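Inositol-3-phosphate synthase (Caenorhabditis elegans, PDB 1VKO) binds nicotinamide-adenine-dinucleotide through a Rossmann-type domain and is a synthase of the myo-inositol-1-phosphate synthase family, here assembled as a tetramer. Local coordinates at residues V93-A98 with L447-A452; Q135-V140 with D520-F525; S162-N165 with G171-K174; N213-P216 with E222-E225. All coordinates share one frame; numbering follows the deposited sequence.

Interaction 1: residues V93-A98 with L447-A452; sequences VGSIFA and LIYDLA
The phenol oxygen of Tyr449 reaches across to helix 87-100, where it lies against Ser95 and Ile96 and is hydrogen-bonded to the backbone carbonyl oxygen of Ala92. Helix 87-100 is the one that follows the first strand and glycine-rich turn of the Rossmann fold. It is joined here to helix 440-458, from a part of the chain nearly 350 residues later. The two backbones stay well apart, with Ile96 CA 9.4 Å from Tyr449 CA, and the aromatic side chain bridges the gap. Its CG stands anti to the carbonyl carbon (chi1 -51°), which lets the ring span the distance to the neighbouring helix. At the hydroxyl end, Ser95 CB comes within 3.3 Å of Tyr449 OH, near the plane of the ring. The serine hydroxyl is not the group that answers the phenol: it turns back along its own helix to bond Thr91 O, and Ser95 OG remains 4.1 Å from Tyr449 OH. Ile96 supplies the apolar side of the contact with its longer branch, which is extended (chi2 166°) and runs past the tyrosine in the opposite direction. Both helices rest on the parallel sheet, Ile96 touching Ile156 and Ile448 touching Leu79, while Tyr116 meets the Tyr449 ring almost at right angles. Phe425 of the second subunit packs on Ser95, so the buried contact adjoins the subunit interface. The Ile96 branch approaches the ring obliquely, with CD1 3.3 Å and CG1 3.5 Å from Tyr449 CE1.

Interaction 2: residues Q135-V140 with D520-F525; sequences QNQIFV and DMQIEF
Gln137 and Gln522 meet through their side-chain amides, which come from opposite directions and form a two-bond pair with their planes only 9° apart. The pair ties a two-stranded antiparallel hairpin, strands 125-131 and 136-141, to the loop that follows helix 498-513. Its two bonds are unequal. Gln137 NE2 donates to Gln522 OE1 at 2.8 Å, nearly straight at 170°, and the donor sits in the carbonyl plane on a lone pair of that oxygen. The return bond from Gln522 NE2 to Gln137 OE1 is weak, at 3.4 Å. Beside the amides, the edge of the Phe525 ring approaches the pair, with CE2 4.2 Å from Gln137 NE2.

The next shell probably helps to set how the Gln137 amide is turned. Gln137 OE1 is also hydrogen-bonded to His127 NE2 on the partner strand, a bond that favours leaving NE2 to face Gln522. Phe525 is set edge-to-face against Tyr130, while Pro493 of the second subunit packs on both Gln137 and Phe525. Conformation completes the fit: the Gln137 chain bends at chi2 (-74°), which carries its amide across to Gln522, whereas Gln522 is extended beyond CG from its position at the centre of an inverse gamma turn. The hairpin itself is irregular where the strand begins, with a G1 beta bulge at Gln135 and Asn136. Within the bulge, Asn136 ND2 makes a weak bond of 3.3 Å to Gln137 O.

Interaction 3: residues S162-N165 with G171-K174; sequences SDSN and GRAK
Arg172 NH1 donates a hydrogen bond of 2.9 Å to Ser162 OG, bent little from linear (163°) and lying in the guanidinium plane. The arginine reaches the serine by leaving its helix with CG anti to the backbone N and then bending at chi3 (42°), which swings the guanidinium over to the loop 162-165. Ser162 presents its hydroxyl by placing OG opposite its own backbone N (chi1 178°). Ser164 adopts another rotamer, with OG beside its N, and its hydroxyl donates a weak bond to Ser162 OG. Although Ser164 OG is 3.3 Å from Arg172 NH1, the angle is too poor for a bond; its CB meanwhile packs 3.6 Å from Arg172 NH2. One water sits at the guanidinium edge, accepting from Arg172 NH2 at 2.8 Å and donating to Ser162 O and Ser164 O, so that the loop's backbone shares in the grip. Arg172 NH2 is also hydrogen-bonded to Gly85 O, in the glycine-rich turn. Asn165 OD1 caps the start of the following helix through Glu168 N. The Ser162 side chain is about 4 Å from the bound NAD, so these bonds probably help to hold the loop after strand 154-159 at the dinucleotide site of a Rossmann fold.

Interaction 4: residues N213-P216 with E222-E225; sequences NVIP and EHLE
His223, one residue beyond Glu222 in the first turn of helix 220-238, reaches back to Ile215 and Pro216 in the loop that leads into that helix. The backbone N of Glu222 is hydrogen-bonded to Asn219 OD1 at the start of the helix. At His223 the ring is directed by a chi1 of -66°, with CG anti to the carbonyl carbon. Its NE2 donates to Pro216 O at 2.9 Å. The oxygen lies close to the ring plane, but the nitrogen stands 36° above the carbonyl plane of Pro216 and so does not sit on a lone pair. The other ring nitrogen, ND1, is hydrogen-bonded to Tyr199 OH; with both nitrogens engaged, the buried imidazole is restrained from turning. Ile215 meets the same ring obliquely with its short branch: CG2 is 3.4 Å from His223 CD2, while the longer branch leads away.

The loop and helix belong to the Rossmann-type domain, where helix 220-238 precedes strand 242-247 of the parallel sheet, and the side chain of Ile215 is about 8 Å from the bound NAD at the nearest atoms. Leu224 packs on Ile284, Val287 and Ala288 of helix 281-291. Glu225, which follows it, makes long, weak ion pairs along its own helix, OE2 with Arg228 NH1 and OE1 with Arg232 NH2.

In the fold
Interactions 1, 3 and 4 belong to the Rossmann-type domain, whereas interaction 2 lies at the surface, its centre about 48 Å from that of interaction 3 and about 56 Å from that of interaction 4. Interactions 1 and 2 join parts of the chain hundreds of residues apart and both touch the second subunit; 3 and 4 are local, each tying a loop to the helix just after it. Those two abut, Asp163 N lying 3.6 Å from Asn213 CB. Chemistry follows place: apolar packing across buried helices in interaction 1, paired amides in interaction 2, a water-assisted arginine grip in the partly buried 3, and a bond from a buried imidazole to a loop carbonyl in 4.

Interaction 1: residues V93-A98 with L447-A452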
loop_
_atom_site.group_PDB
_atom_site.type_symbol
_atom_site.label_atom_id
_atom_site.label_comp_id
_atom_site.label_asym_id
_atom_site.label_seq_id
_atom_site.Cartn_x
_atom_site.Cartn_y
_atom_site.Cartn_z
ATOM N N VAL A 93 -2.523 -22.916 -24.513
ATOM C CA VAL A 93 -2.827 -23.313 -25.899
ATOM C C VAL A 93 -3.122 -22.062 -26.733
ATOM O O VAL A 93 -2.545 -21.866 -27.791
ATOM C CB VAL A 93 -4.022 -24.326 -25.978
ATOM C CG1 VAL A 93 -4.286 -24.795 -27.413
ATOM C CG2 VAL A 93 -3.786 -25.516 -25.111
ATOM N N GLY A 94 -4.008 -21.210 -26.231
ATOM C CA GLY A 94 -4.395 -19.991 -26.929
ATOM C C GLY A 94 -3.225 -19.147 -27.383
ATOM O O GLY A 94 -3.147 -18.750 -28.550
ATOM N N SER A 95 -2.311 -18.873 -26.453
ATOM C CA SER A 95 -1.154 -18.025 -26.703
ATOM C C SER A 95 -0.144 -18.580 -27.702
ATOM O O SER A 95 0.519 -17.789 -28.401
ATOM C CB SER A 95 -0.442 -17.684 -25.397
ATOM O OG SER A 95 -1.341 -17.113 -24.463
ATOM N N ILE A 96 0.000 -19.905 -27.767
ATOM C CA ILE A 96 0.830 -20.545 -28.831
ATOM C C ILE A 96 0.267 -20.197 -30.207
ATOM O O ILE A 96 0.972 -19.668 -31.078
ATOM C CB ILE A 96 0.996 -22.088 -28.565
ATOM C CG1 ILE A 96 1.838 -22.303 -27.292
ATOM C CG2 ILE A 96 1.715 -22.778 -29.640
ATOM C CD1 ILE A 96 1.798 -23.712 -26.729
ATOM N N PHE A 97 -1.017 -20.433 -30.390
ATOM C CA PHE A 97 -1.678 -20.091 -31.656
ATOM C C PHE A 97 -1.521 -18.624 -31.933
ATOM O O PHE A 97 -1.210 -18.219 -33.038
ATOM C CB PHE A 97 -3.166 -20.412 -31.572
ATOM C CG PHE A 97 -3.480 -21.870 -31.764
ATOM C CD1 PHE A 97 -2.865 -22.607 -32.795
ATOM C CD2 PHE A 97 -4.403 -22.505 -30.947
ATOM C CE1 PHE A 97 -3.157 -23.951 -32.967
ATOM C CE2 PHE A 97 -4.715 -23.849 -31.131
ATOM C CZ PHE A 97 -4.091 -24.576 -32.125
ATOM N N ALA A 98 -1.739 -17.823 -30.895
ATOM C CA ALA A 98 -1.754 -16.401 -31.019
ATOM C C ALA A 98 -0.395 -15.930 -31.459
ATOM O O ALA A 98 -0.302 -15.063 -32.322
ATOM C CB ALA A 98 -2.159 -15.781 -29.710
ATOM N N LEU A 447 5.319 -20.270 -17.808
ATOM C CA LEU A 447 6.074 -21.200 -16.961
ATOM C C LEU A 447 5.790 -22.626 -17.381
ATOM O O LEU A 447 6.613 -23.525 -17.222
ATOM C CB LEU A 447 5.721 -21.018 -15.479
ATOM C CG LEU A 447 6.451 -20.011 -14.576
ATOM C CD1 LEU A 447 6.602 -18.645 -15.190
ATOM C CD2 LEU A 447 5.733 -19.891 -13.238
ATOM N N ILE A 448 4.604 -22.847 -17.908
ATOM C CA ILE A 448 4.319 -24.125 -18.469
ATOM C C ILE A 448 5.213 -24.294 -19.698
ATOM O O ILE A 448 5.772 -25.369 -19.889
ATOM C CB ILE A 448 2.852 -24.263 -18.829
ATOM C CG1 ILE A 448 2.007 -24.441 -17.554
ATOM C CG2 ILE A 448 2.676 -25.475 -19.784
ATOM C CD1 ILE A 448 0.539 -24.258 -17.763
ATOM N N TYR A 449 5.389 -23.241 -20.510
ATOM C CA TYR A 449 6.251 -23.385 -21.682
ATOM C C TYR A 449 7.681 -23.609 -21.226
ATOM O O TYR A 449 8.354 -24.429 -21.795
ATOM C CB TYR A 449 6.212 -22.209 -22.659
ATOM C CG TYR A 449 4.873 -21.750 -23.118
ATOM C CD1 TYR A 449 3.858 -22.641 -23.410
ATOM C CD2 TYR A 449 4.627 -20.392 -23.275
ATOM C CE1 TYR A 449 2.612 -22.187 -23.863
ATOM C CE2 TYR A 449 3.402 -19.924 -23.723
ATOM C CZ TYR A 449 2.415 -20.820 -24.012
ATOM O OH TYR A 449 1.199 -20.337 -24.379
ATOM N N ASP A 450 8.134 -22.939 -20.165
ATOM C CA ASP A 450 9.513 -23.129 -19.739
ATOM C C ASP A 450 9.786 -24.514 -19.186
ATOM O O ASP A 450 10.868 -25.094 -19.443
ATOM C CB ASP A 450 9.935 -22.109 -18.701
ATOM C CG ASP A 450 9.917 -20.671 -19.224
ATOM O OD1 ASP A 450 10.335 -20.444 -20.388
ATOM O OD2 ASP A 450 9.527 -19.702 -18.514
ATOM N N LEU A 451 8.852 -25.049 -18.395
ATOM C CA LEU A 451 9.076 -26.381 -17.803
ATOM C C LEU A 451 9.199 -27.427 -18.933
ATOM O O LEU A 451 10.144 -28.223 -18.985
ATOM C CB LEU A 451 7.973 -26.743 -16.807
ATOM C CG LEU A 451 7.889 -25.945 -15.495
ATOM C CD1 LEU A 451 6.447 -25.927 -15.014
ATOM C CD2 LEU A 451 8.812 -26.493 -14.409
ATOM N N ALA A 452 8.256 -27.406 -19.859
ATOM C CA ALA A 452 8.312 -28.338 -20.962
ATOM C C ALA A 452 9.680 -28.174 -21.644
ATOM O O ALA A 452 10.354 -29.169 -21.953
ATOM C CB ALA A 452 7.157 -28.084 -21.941
#

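Interaction 2: residues Q135-V140 with D520-F525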
loop_
_atom_site.group_PDB
_atom_site.type_symbol
_atom_site.label_atom_id
_atom_site.label_comp_id
_atom_site.label_asym_id
_atom_site.label_seq_id
_atom_site.Cartn_x
_atom_site.Cartn_y
_atom_site.Cartn_z
ATOM N N GLN A 135 32.974 -1.767 -26.740
ATOM C CA GLN A 135 32.922 -1.092 -25.418
ATOM C C GLN A 135 31.600 -1.379 -24.704
ATOM O O GLN A 135 30.892 -0.478 -24.303
ATOM C CB GLN A 135 33.140 0.408 -25.578
ATOM C CG GLN A 135 34.459 0.743 -26.259
ATOM C CD GLN A 135 34.660 2.224 -26.508
ATOM O OE1 GLN A 135 33.722 3.031 -26.425
ATOM N NE2 GLN A 135 35.894 2.586 -26.830
ATOM N N ASN A 136 31.304 -2.659 -24.524
ATOM C CA ASN A 136 29.960 -3.138 -24.245
ATOM C C ASN A 136 29.949 -4.427 -23.436
ATOM O O ASN A 136 30.746 -5.340 -23.687
ATOM C CB ASN A 136 29.301 -3.455 -25.573
ATOM C CG ASN A 136 28.012 -2.751 -25.754
ATOM O OD1 ASN A 136 27.989 -1.546 -25.985
ATOM N ND2 ASN A 136 26.914 -3.489 -25.671
ATOM N N GLN A 137 29.046 -4.479 -22.458
ATOM C CA GLN A 137 28.600 -5.733 -21.835
ATOM C C GLN A 137 27.819 -6.583 -22.865
ATOM O O GLN A 137 26.957 -6.082 -23.594
ATOM C CB GLN A 137 27.734 -5.437 -20.613
ATOM C CG GLN A 137 28.425 -4.686 -19.460
ATOM C CD GLN A 137 29.373 -5.560 -18.675
ATOM O OE1 GLN A 137 30.045 -6.423 -19.239
ATOM N NE2 GLN A 137 29.443 -5.339 -17.363
ATOM N N ILE A 138 28.167 -7.865 -22.940
ATOM C CA ILE A 138 27.583 -8.793 -23.903
ATOM C C ILE A 138 26.489 -9.617 -23.245
ATOM O O ILE A 138 26.757 -10.456 -22.385
ATOM C CB ILE A 138 28.671 -9.741 -24.531
ATOM C CG1 ILE A 138 29.712 -8.942 -25.331
ATOM C CG2 ILE A 138 28.023 -10.801 -25.402
ATOM C CD1 ILE A 138 29.158 -8.208 -26.587
ATOM N N PHE A 139 25.260 -9.382 -23.689
ATOM C CA PHE A 139 24.118 -10.112 -23.193
ATOM C C PHE A 139 23.440 -10.833 -24.350
ATOM O O PHE A 139 23.076 -10.218 -25.348
ATOM C CB PHE A 139 23.151 -9.136 -22.525
ATOM C CG PHE A 139 23.549 -8.755 -21.114
ATOM C CD1 PHE A 139 23.096 -9.500 -20.014
ATOM C CD2 PHE A 139 24.353 -7.641 -20.878
ATOM C CE1 PHE A 139 23.452 -9.151 -18.710
ATOM C CE2 PHE A 139 24.716 -7.284 -19.566
ATOM C CZ PHE A 139 24.273 -8.051 -18.496
ATOM N N VAL A 140 23.298 -12.146 -24.247
ATOM C CA VAL A 140 22.625 -12.871 -25.311
ATOM C C VAL A 140 21.351 -13.512 -24.797
ATOM O O VAL A 140 21.246 -13.825 -23.592
ATOM C CB VAL A 140 23.508 -13.959 -25.956
ATOM C CG1 VAL A 140 24.726 -13.324 -26.647
ATOM C CG2 VAL A 140 23.871 -15.046 -24.931
ATOM N N ASP A 520 30.713 -12.788 -13.179
ATOM C CA ASP A 520 30.087 -12.175 -11.972
ATOM C C ASP A 520 31.113 -11.370 -11.192
ATOM O O ASP A 520 30.770 -10.646 -10.273
ATOM C CB ASP A 520 29.354 -13.197 -11.077
ATOM C CG ASP A 520 30.276 -14.278 -10.482
ATOM O OD1 ASP A 520 31.289 -14.616 -11.081
ATOM O OD2 ASP A 520 30.068 -14.862 -9.402
ATOM N N MET A 521 32.379 -11.475 -11.600
ATOM C CA MET A 521 33.441 -10.680 -11.019
ATOM C C MET A 521 34.362 -10.262 -12.124
ATOM O O MET A 521 35.367 -10.924 -12.375
ATOM C CB MET A 521 34.238 -11.463 -9.986
ATOM C CG MET A 521 35.329 -10.613 -9.351
ATOM S SD MET A 521 36.598 -11.541 -8.473
ATOM C CE MET A 521 37.400 -12.309 -9.899
ATOM N N GLN A 522 34.035 -9.154 -12.776
ATOM C CA GLN A 522 34.809 -8.683 -13.909
ATOM C C GLN A 522 35.975 -7.863 -13.413
ATOM O O GLN A 522 35.950 -6.646 -13.443
ATOM C CB GLN A 522 33.928 -7.884 -14.849
ATOM C CG GLN A 522 32.626 -8.552 -15.061
ATOM C CD GLN A 522 31.848 -7.904 -16.133
ATOM O OE1 GLN A 522 30.971 -7.086 -15.863
ATOM N NE2 GLN A 522 32.178 -8.230 -17.371
ATOM N N ILE A 523 37.006 -8.561 -12.960
ATOM C CA ILE A 523 38.159 -7.944 -12.334
ATOM C C ILE A 523 39.014 -7.129 -13.365
ATOM O O ILE A 523 39.849 -6.301 -12.972
ATOM C CB ILE A 523 38.931 -9.043 -11.505
ATOM C CG1 ILE A 523 39.936 -8.443 -10.516
ATOM C CG2 ILE A 523 39.511 -10.147 -12.431
ATOM C CD1 ILE A 523 40.666 -9.442 -9.608
ATOM N N GLU A 524 38.750 -7.316 -14.667
ATOM C CA GLU A 524 39.459 -6.571 -15.717
ATOM C C GLU A 524 39.291 -5.088 -15.538
ATOM O O GLU A 524 40.088 -4.322 -16.104
ATOM C CB GLU A 524 38.897 -6.773 -17.131
ATOM C CG GLU A 524 38.584 -8.152 -17.592
ATOM C CD GLU A 524 37.177 -8.518 -17.253
ATOM O OE1 GLU A 524 36.960 -8.780 -16.063
ATOM O OE2 GLU A 524 36.331 -8.560 -18.167
ATOM N N PHE A 525 38.223 -4.681 -14.837
ATOM C CA PHE A 525 37.859 -3.266 -14.776
ATOM C C PHE A 525 38.639 -2.468 -13.736
ATOM O O PHE A 525 38.612 -1.245 -13.733
ATOM C CB PHE A 525 36.373 -3.112 -14.487
ATOM C CG PHE A 525 35.490 -3.691 -15.517
ATOM C CD1 PHE A 525 35.943 -3.904 -16.823
ATOM C CD2 PHE A 525 34.172 -3.981 -15.208
ATOM C CE1 PHE A 525 35.097 -4.412 -17.796
ATOM C CE2 PHE A 525 33.327 -4.495 -16.169
ATOM C CZ PHE A 525 33.799 -4.726 -17.468
#

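Interaction 3: residues S162-N165 with G171-K174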
loop_
_atom_site.group_PDB
_atom_site.type_symbol
_atom_site.label_atom_id
_atom_site.label_comp_id
_atom_site.label_asym_id
_atom_site.label_seq_id
_atom_site.Cartn_x
_atom_site.Cartn_y
_atom_site.Cartn_z
ATOM N N SER A 162 -13.969 -31.711 -17.562
ATOM C CA SER A 162 -15.004 -30.894 -18.223
ATOM C C SER A 162 -14.884 -30.996 -19.736
ATOM O O SER A 162 -13.792 -30.809 -20.282
ATOM C CB SER A 162 -14.867 -29.428 -17.850
ATOM O OG SER A 162 -15.857 -28.697 -18.567
ATOM N N ASP A 163 -15.985 -31.259 -20.425
ATOM C CA ASP A 163 -15.872 -31.484 -21.879
ATOM C C ASP A 163 -15.876 -30.220 -22.743
ATOM O O ASP A 163 -15.724 -30.310 -23.983
ATOM C CB ASP A 163 -16.903 -32.511 -22.385
ATOM C CG ASP A 163 -18.308 -31.987 -22.344
ATOM O OD1 ASP A 163 -18.545 -30.953 -21.678
ATOM O OD2 ASP A 163 -19.242 -32.546 -22.950
ATOM N N SER A 164 -16.064 -29.054 -22.106
ATOM C CA SER A 164 -16.028 -27.763 -22.786
ATOM C C SER A 164 -14.848 -27.666 -23.726
ATOM O O SER A 164 -13.718 -28.020 -23.347
ATOM C CB SER A 164 -15.941 -26.635 -21.773
ATOM O OG SER A 164 -17.079 -26.652 -20.933
ATOM N N ASN A 165 -15.105 -27.186 -24.940
ATOM C CA ASN A 165 -14.047 -26.985 -25.939
ATOM C C ASN A 165 -13.254 -25.737 -25.569
ATOM O O ASN A 165 -13.766 -24.856 -24.888
ATOM C CB ASN A 165 -14.646 -26.810 -27.349
ATOM C CG ASN A 165 -15.500 -25.568 -27.457
ATOM O OD1 ASN A 165 -14.978 -24.435 -27.520
ATOM N ND2 ASN A 165 -16.816 -25.754 -27.426
ATOM N N GLY A 171 -13.721 -18.311 -22.660
ATOM C CA GLY A 171 -14.791 -17.488 -22.143
ATOM C C GLY A 171 -14.935 -17.712 -20.655
ATOM O O GLY A 171 -15.192 -16.765 -19.888
ATOM N N ARG A 172 -14.762 -18.967 -20.250
ATOM C CA ARG A 172 -14.785 -19.363 -18.848
ATOM C C ARG A 172 -13.674 -18.641 -18.135
ATOM O O ARG A 172 -13.909 -18.067 -17.106
ATOM C CB ARG A 172 -14.564 -20.874 -18.735
ATOM C CG ARG A 172 -14.978 -21.526 -17.446
ATOM C CD ARG A 172 -15.215 -23.052 -17.547
ATOM N NE ARG A 172 -14.215 -23.768 -18.361
ATOM C CZ ARG A 172 -14.278 -25.075 -18.691
ATOM N NH1 ARG A 172 -15.292 -25.819 -18.253
ATOM N NH2 ARG A 172 -13.322 -25.643 -19.450
ATOM N N ALA A 173 -12.466 -18.663 -18.700
ATOM C CA ALA A 173 -11.266 -18.257 -17.970
ATOM C C ALA A 173 -11.179 -16.741 -17.794
ATOM O O ALA A 173 -10.754 -16.249 -16.726
ATOM C CB ALA A 173 -10.047 -18.785 -18.680
ATOM N N LYS A 174 -11.603 -15.992 -18.824
ATOM C CA LYS A 174 -11.661 -14.508 -18.760
ATOM C C LYS A 174 -10.261 -13.896 -18.756
ATOM O O LYS A 174 -10.035 -12.883 -18.098
ATOM C CB LYS A 174 -12.435 -14.013 -17.513
ATOM C CG LYS A 174 -13.874 -14.518 -17.417
ATOM C CD LYS A 174 -14.669 -13.761 -16.389
ATOM C CE LYS A 174 -14.708 -14.431 -15.020
ATOM N NZ LYS A 174 -15.631 -15.603 -15.013
HETATM O O HOH W 1 -12.914 -28.047 -20.867
#

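Interaction 4: residues N213-P216 with E222-E225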
loop_
_atom_site.group_PDB
_atom_site.type_symbol
_atom_site.label_atom_id
_atom_site.label_comp_id
_atom_site.label_asym_id
_atom_site.label_seq_id
_atom_site.Cartn_x
_atom_site.Cartn_y
_atom_site.Cartn_z
ATOM N N ASN A 213 -16.960 -35.308 -18.088
ATOM C CA ASN A 213 -16.041 -35.890 -19.073
ATOM C C ASN A 213 -15.097 -36.845 -18.324
ATOM O O ASN A 213 -13.898 -36.595 -18.248
ATOM C CB ASN A 213 -15.229 -34.757 -19.724
ATOM C CG ASN A 213 -14.637 -35.120 -21.068
ATOM O OD1 ASN A 213 -15.192 -35.919 -21.810
ATOM N ND2 ASN A 213 -13.498 -34.501 -21.404
ATOM N N VAL A 214 -15.639 -37.926 -17.749
ATOM C CA VAL A 214 -14.825 -38.870 -16.965
ATOM C C VAL A 214 -14.778 -40.312 -17.473
ATOM O O VAL A 214 -15.778 -40.844 -17.952
ATOM C CB VAL A 214 -15.141 -38.815 -15.416
ATOM C CG1 VAL A 214 -15.723 -37.459 -15.010
ATOM C CG2 VAL A 214 -16.021 -39.934 -14.962
ATOM N N ILE A 215 -13.602 -40.929 -17.355
ATOM C CA ILE A 215 -13.402 -42.348 -17.690
ATOM C C ILE A 215 -14.334 -43.185 -16.799
ATOM O O ILE A 215 -14.287 -43.022 -15.591
ATOM C CB ILE A 215 -11.905 -42.800 -17.399
ATOM C CG1 ILE A 215 -10.836 -41.807 -17.897
ATOM C CG2 ILE A 215 -11.638 -44.201 -17.903
ATOM C CD1 ILE A 215 -10.867 -41.519 -19.318
ATOM N N PRO A 216 -15.160 -44.081 -17.359
ATOM C CA PRO A 216 -16.075 -44.912 -16.541
ATOM C C PRO A 216 -15.342 -45.839 -15.542
ATOM O O PRO A 216 -14.130 -46.012 -15.639
ATOM C CB PRO A 216 -16.808 -45.738 -17.588
ATOM C CG PRO A 216 -16.690 -44.963 -18.865
ATOM C CD PRO A 216 -15.312 -44.365 -18.799
ATOM N N GLU A 222 -7.446 -50.306 -14.773
ATOM C CA GLU A 222 -8.041 -50.000 -16.066
ATOM C C GLU A 222 -7.846 -48.538 -16.394
ATOM O O GLU A 222 -7.530 -48.206 -17.526
ATOM C CB GLU A 222 -9.501 -50.314 -16.075
ATOM C CG GLU A 222 -9.817 -51.787 -16.192
ATOM C CD GLU A 222 -11.072 -51.994 -17.003
ATOM O OE1 GLU A 222 -12.073 -51.297 -16.678
ATOM O OE2 GLU A 222 -11.036 -52.813 -17.964
ATOM N N HIS A 223 -7.962 -47.663 -15.383
ATOM C CA HIS A 223 -7.675 -46.247 -15.589
ATOM C C HIS A 223 -6.257 -46.017 -16.050
ATOM O O HIS A 223 -6.039 -45.297 -17.026
ATOM C CB HIS A 223 -8.025 -45.411 -14.376
ATOM C CG HIS A 223 -9.492 -45.381 -14.104
ATOM N ND1 HIS A 223 -10.018 -45.207 -12.841
ATOM C CD2 HIS A 223 -10.548 -45.543 -14.933
ATOM C CE1 HIS A 223 -11.336 -45.272 -12.903
ATOM N NE2 HIS A 223 -11.683 -45.473 -14.161
ATOM N N LEU A 224 -5.311 -46.676 -15.376
ATOM C CA LEU A 224 -3.890 -46.602 -15.715
ATOM C C LEU A 224 -3.652 -46.949 -17.166
ATOM O O LEU A 224 -2.905 -46.270 -17.866
ATOM C CB LEU A 224 -3.086 -47.541 -14.812
ATOM C CG LEU A 224 -1.632 -47.718 -15.199
ATOM C CD1 LEU A 224 -0.905 -46.408 -15.227
ATOM C CD2 LEU A 224 -0.996 -48.643 -14.188
ATOM N N GLU A 225 -4.300 -48.016 -17.603
ATOM C CA GLU A 225 -4.155 -48.520 -18.949
ATOM C C GLU A 225 -4.786 -47.576 -19.950
ATOM O O GLU A 225 -4.321 -47.469 -21.077
ATOM C CB GLU A 225 -4.818 -49.892 -19.052
ATOM C CG GLU A 225 -3.922 -51.040 -18.621
ATOM C CD GLU A 225 -2.658 -51.146 -19.450
ATOM O OE1 GLU A 225 -2.645 -50.742 -20.646
ATOM O OE2 GLU A 225 -1.665 -51.637 -18.901
#